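Side-chain contacts in putative uncharacterized protein (Archaeoglobus fulgidus, PDB 3VU0), which is the C-terminal globular domain of an archaeal AglB, a protein of the oligosaccharyltransferase family with a mixed alpha/beta fold: residues A[40-43]-A[44-48]; A[75-78]-A[79-82]. All coordinates share one frame; numbering follows the deposited sequence.

Interaction 1. Residues A[40-43]-A[44-48]; sequences YGNW and ILYVA
The amide of Asn42 and the phenol ring of Tyr46 lie side by side and point the same way, with their planes 27° apart. Asn42 OD1 comes nearest to the ring at Tyr46 CE2, 3.5 Å away. The contact lies along the short helix 41-46. Tyr40 and Gly41 close the WWDYG sequence, the signature motif of this family. The Tyr46 ring also sits beside its own helix backbone: Asn42 O approaches Tyr46 CD2 obliquely at 3.2 Å. In both Asn42 and Tyr46 CG is anti to the carbonyl carbon (chi1 -70° in Asn42), and this turns the two flat groups to the same flank. The flank is solvent-exposed, and Tyr46 also touches a crystal neighbour.

Trp43 is one turn before Val47. Its indole meets this valine only loosely, with Trp43 CD1 4.5 Å from Val47 CG2 and the methyl oblique to the ring. Trp43 also packs on helix 5-17, where it touches Leu11 and meets the ring of Trp7. Tyr40 also meets Trp7, and its hydroxyl is hydrogen-bonded to Glu93. On the buried side, Ile44 CG1 lies 3.5 Å from Tyr40 O. Ile44 and Ala48 both reach Met14, so this side of the turn is covered by helix 5-17.

Regular helical bonds join the two halves. Leu45 N donates to Gly41 O at 2.8 Å, and Ile44 N and Tyr46 N bind the carbonyls of Tyr40 and Asn42. Trp43 O is gripped twice. Val47 N reaches it at 2.7 Å from a position tilted 34° from the carbonyl plane, while Ala48 N binds it at 3.1 Å within that plane.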
loop_
_atom_site.group_PDB
_atom_site.type_symbol
_atom_site.label_atom_id
_atom_site.label_comp_id
_atom_site.label_asym_id
_atom_site.label_seq_id
_atom_site.Cartn_x
_atom_site.Cartn_y
_atom_site.Cartn_z
ATOM N N TYR A 40 7.611 2.849 -4.799
ATOM C CA TYR A 40 8.527 2.777 -3.661
ATOM C C TYR A 40 9.358 1.502 -3.581
ATOM O O TYR A 40 10.194 1.354 -2.678
ATOM C CB TYR A 40 7.724 2.922 -2.365
ATOM C CG TYR A 40 6.586 3.915 -2.463
ATOM C CD1 TYR A 40 6.827 5.262 -2.736
ATOM C CD2 TYR A 40 5.267 3.504 -2.282
ATOM C CE1 TYR A 40 5.775 6.182 -2.824
ATOM C CE2 TYR A 40 4.209 4.409 -2.368
ATOM C CZ TYR A 40 4.470 5.745 -2.637
ATOM O OH TYR A 40 3.424 6.639 -2.711
ATOM N N GLY A 41 9.127 0.586 -4.515
ATOM C CA GLY A 41 9.838 -0.681 -4.517
ATOM C C GLY A 41 11.348 -0.613 -4.376
ATOM O O GLY A 41 11.924 -1.287 -3.518
ATOM N N ASN A 42 11.995 0.194 -5.215
ATOM C CA ASN A 42 13.448 0.318 -5.178
ATOM C C ASN A 42 13.974 0.823 -3.843
ATOM O O ASN A 42 15.051 0.415 -3.405
ATOM C CB ASN A 42 13.942 1.226 -6.312
ATOM C CG ASN A 42 13.783 0.582 -7.679
ATOM O OD1 ASN A 42 14.039 -0.606 -7.841
ATOM N ND2 ASN A 42 13.370 1.367 -8.667
ATOM N N TRP A 43 13.221 1.708 -3.197
ATOM C CA TRP A 43 13.634 2.239 -1.904
ATOM C C TRP A 43 13.635 1.130 -0.860
ATOM O O TRP A 43 14.590 0.969 -0.095
ATOM C CB TRP A 43 12.689 3.352 -1.443
ATOM C CG TRP A 43 12.952 4.695 -2.053
ATOM C CD1 TRP A 43 14.062 5.083 -2.750
ATOM C CD2 TRP A 43 12.117 5.855 -1.951
ATOM N NE1 TRP A 43 13.972 6.413 -3.084
ATOM C CE2 TRP A 43 12.787 6.912 -2.604
ATOM C CE3 TRP A 43 10.865 6.104 -1.366
ATOM C CZ2 TRP A 43 12.250 8.201 -2.689
ATOM C CZ3 TRP A 43 10.329 7.384 -1.450
ATOM C CH2 TRP A 43 11.025 8.419 -2.109
ATOM N N ILE A 44 12.550 0.370 -0.828
ATOM C CA ILE A 44 12.415 -0.710 0.129
ATOM C C ILE A 44 13.443 -1.805 -0.134
ATOM O O ILE A 44 14.080 -2.310 0.795
ATOM C CB ILE A 44 10.994 -1.292 0.072
ATOM C CG1 ILE A 44 9.992 -0.203 0.471
ATOM C CG2 ILE A 44 10.875 -2.498 0.998
ATOM C CD1 ILE A 44 8.539 -0.614 0.321
ATOM N N LEU A 45 13.615 -2.150 -1.405
ATOM C CA LEU A 45 14.556 -3.193 -1.795
ATOM C C LEU A 45 16.022 -2.802 -1.588
ATOM O O LEU A 45 16.800 -3.572 -1.024
ATOM C CB LEU A 45 14.347 -3.567 -3.268
ATOM C CG LEU A 45 14.354 -5.044 -3.687
ATOM C CD1 LEU A 45 14.870 -5.132 -5.115
ATOM C CD2 LEU A 45 15.238 -5.880 -2.773
ATOM N N TYR A 46 16.397 -1.606 -2.029
ATOM C CA TYR A 46 17.789 -1.171 -1.922
ATOM C C TYR A 46 18.186 -0.349 -0.704
ATOM O O TYR A 46 19.357 -0.327 -0.334
ATOM C CB TYR A 46 18.188 -0.433 -3.206
ATOM C CG TYR A 46 18.058 -1.318 -4.427
ATOM C CD1 TYR A 46 18.819 -2.479 -4.550
ATOM C CD2 TYR A 46 17.132 -1.029 -5.429
ATOM C CE1 TYR A 46 18.657 -3.336 -5.636
ATOM C CE2 TYR A 46 16.964 -1.879 -6.520
ATOM C CZ TYR A 46 17.727 -3.029 -6.616
ATOM O OH TYR A 46 17.553 -3.879 -7.682
ATOM N N VAL A 47 17.231 0.331 -0.079
ATOM C CA VAL A 47 17.549 1.120 1.103
ATOM C C VAL A 47 17.207 0.351 2.375
ATOM O O VAL A 47 17.990 0.330 3.326
ATOM C CB VAL A 47 16.793 2.463 1.116
ATOM C CG1 VAL A 47 17.110 3.223 2.396
ATOM C CG2 VAL A 47 17.183 3.291 -0.103
ATOM N N ALA A 48 16.040 -0.286 2.386
ATOM C CA ALA A 48 15.599 -1.055 3.547
ATOM C C ALA A 48 16.127 -2.486 3.481
ATOM O O ALA A 48 16.119 -3.209 4.478
ATOM C CB ALA A 48 14.073 -1.058 3.622
#

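Interaction 2. Residues A[75-78]-A[79-82]; sequences EAMK and IVEK
Lys78 is held at both ends. Its backbone O accepts Lys82 N at 2.9 Å, one turn on. Its side chain runs back the other way to form a salt bridge, with Lys78 NZ 2.6 Å from Glu75 OE2. The ammonium meets the syn side of the carboxylate but stands 34° out of its plane. Extended beyond CG, the lysine chain reaches back along the helix to Glu75.

Ala76 O takes Val80 N at 3.2 Å. Ile79 N makes a second, weak bond to the same oxygen. Lys82 NZ has a long, weak ion pair with Asp63.

The apolar contact is on another face. Met77, modelled as selenomethionine, places SE 4.0 Å from Val80 CB and 4.1 Å from Val80 CG2. Chi2 (-58°) bends the chain so that SE swings forward along the helix toward Val80, and the two side chains meet at a slant. Both residues touch Phe147 of strand 147-153. Val80, Ala76 and Ile79 also rest on Phe67 of helix 61-69.

With charged residues on one flank and Ala76, Ile79 and Val80 packed inward, the arrangement is that of an amphipathic helix laid against an alpha/beta fold.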
loop_
_atom_site.group_PDB
_atom_site.type_symbol
_atom_site.label_atom_id
_atom_site.label_comp_id
_atom_site.label_asym_id
_atom_site.label_seq_id
_atom_site.Cartn_x
_atom_site.Cartn_y
_atom_site.Cartn_z
ATOM N N GLU A 75 -10.485 -11.335 0.085
ATOM C CA GLU A 75 -9.919 -11.201 -1.250
ATOM C C GLU A 75 -8.487 -10.687 -1.178
ATOM O O GLU A 75 -7.636 -11.078 -1.976
ATOM C CB GLU A 75 -10.764 -10.247 -2.095
ATOM C CG GLU A 75 -12.012 -10.875 -2.691
ATOM C CD GLU A 75 -11.690 -12.020 -3.630
ATOM O OE1 GLU A 75 -10.809 -11.848 -4.498
ATOM O OE2 GLU A 75 -12.321 -13.091 -3.505
ATOM N N ALA A 76 -8.222 -9.814 -0.213
ATOM C CA ALA A 76 -6.891 -9.246 -0.040
ATOM C C ALA A 76 -5.881 -10.300 0.415
ATOM O O ALA A 76 -4.723 -10.279 0.004
ATOM C CB ALA A 76 -6.942 -8.108 0.970
HETATM N N MSE A 77 -6.326 -11.225 1.260
HETATM C CA MSE A 77 -5.445 -12.270 1.769
HETATM C C MSE A 77 -4.993 -13.250 0.688
HETATM O O MSE A 77 -3.997 -13.942 0.856
HETATM C CB MSE A 77 -6.123 -13.021 2.915
HETATM C CG MSE A 77 -6.152 -12.244 4.229
HETATM SE SE MSE A 77 -4.374 -11.752 4.861
HETATM C CE MSE A 77 -3.787 -13.467 5.534
ATOM N N LYS A 78 -5.721 -13.309 -0.421
ATOM C CA LYS A 78 -5.337 -14.202 -1.510
ATOM C C LYS A 78 -4.015 -13.717 -2.091
ATOM O O LYS A 78 -3.130 -14.513 -2.397
ATOM C CB LYS A 78 -6.415 -14.217 -2.591
ATOM C CG LYS A 78 -7.701 -14.878 -2.135
ATOM C CD LYS A 78 -8.760 -14.827 -3.214
ATOM C CE LYS A 78 -10.021 -15.546 -2.765
ATOM N NZ LYS A 78 -11.119 -15.371 -3.750
ATOM N N ILE A 79 -3.889 -12.401 -2.231
ATOM C CA ILE A 79 -2.667 -11.794 -2.753
ATOM C C ILE A 79 -1.540 -11.944 -1.729
ATOM O O ILE A 79 -0.387 -12.209 -2.086
ATOM C CB ILE A 79 -2.898 -10.299 -3.049
ATOM C CG1 ILE A 79 -3.935 -10.159 -4.166
ATOM C CG2 ILE A 79 -1.589 -9.635 -3.444
ATOM C CD1 ILE A 79 -4.791 -8.920 -4.057
ATOM N N VAL A 80 -1.877 -11.769 -0.455
ATOM C CA VAL A 80 -0.897 -11.905 0.613
ATOM C C VAL A 80 -0.302 -13.312 0.619
ATOM O O VAL A 80 0.911 -13.483 0.731
ATOM C CB VAL A 80 -1.531 -11.625 1.988
ATOM C CG1 VAL A 80 -0.617 -12.134 3.099
ATOM C CG2 VAL A 80 -1.775 -10.130 2.143
ATOM N N GLU A 81 -1.162 -14.317 0.504
ATOM C CA GLU A 81 -0.699 -15.701 0.497
ATOM C C GLU A 81 0.095 -15.986 -0.775
ATOM O O GLU A 81 1.157 -16.606 -0.729
ATOM C CB GLU A 81 -1.896 -16.649 0.604
ATOM C CG GLU A 81 -2.823 -16.298 1.762
ATOM C CD GLU A 81 -3.976 -17.269 1.933
ATOM O OE1 GLU A 81 -4.485 -17.788 0.915
ATOM O OE2 GLU A 81 -4.388 -17.499 3.092
ATOM N N LYS A 82 -0.417 -15.516 -1.907
ATOM C CA LYS A 82 0.240 -15.720 -3.196
ATOM C C LYS A 82 1.644 -15.109 -3.249
ATOM O O LYS A 82 2.561 -15.691 -3.833
ATOM C CB LYS A 82 -0.613 -15.120 -4.317
ATOM C CG LYS A 82 0.053 -15.126 -5.686
ATOM C CD LYS A 82 -0.753 -14.323 -6.697
ATOM C CE LYS A 82 -0.058 -14.274 -8.052
ATOM N NZ LYS A 82 -0.822 -13.456 -9.040
#

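In the fold
From the N terminus, the chain forms helix 5-17 and then strand 33-35. Interaction 1 follows on helix 41-46 and packs against helix 5-17. Next come helix 61-69 and helix 73-83, which carries interaction 2. The chain then enters strand 85-91, parallel to strand 33-35. Both contacts therefore lie in the helical connection between two parallel strands of the mixed sheet. Each stays within one or two helical turns and closes no long loop. They occur in series, neither nested nor crossed. Their centres are 22 Å apart and they do not touch. Interaction 2 instead borders helix 61-69 and the outer strand 147-153.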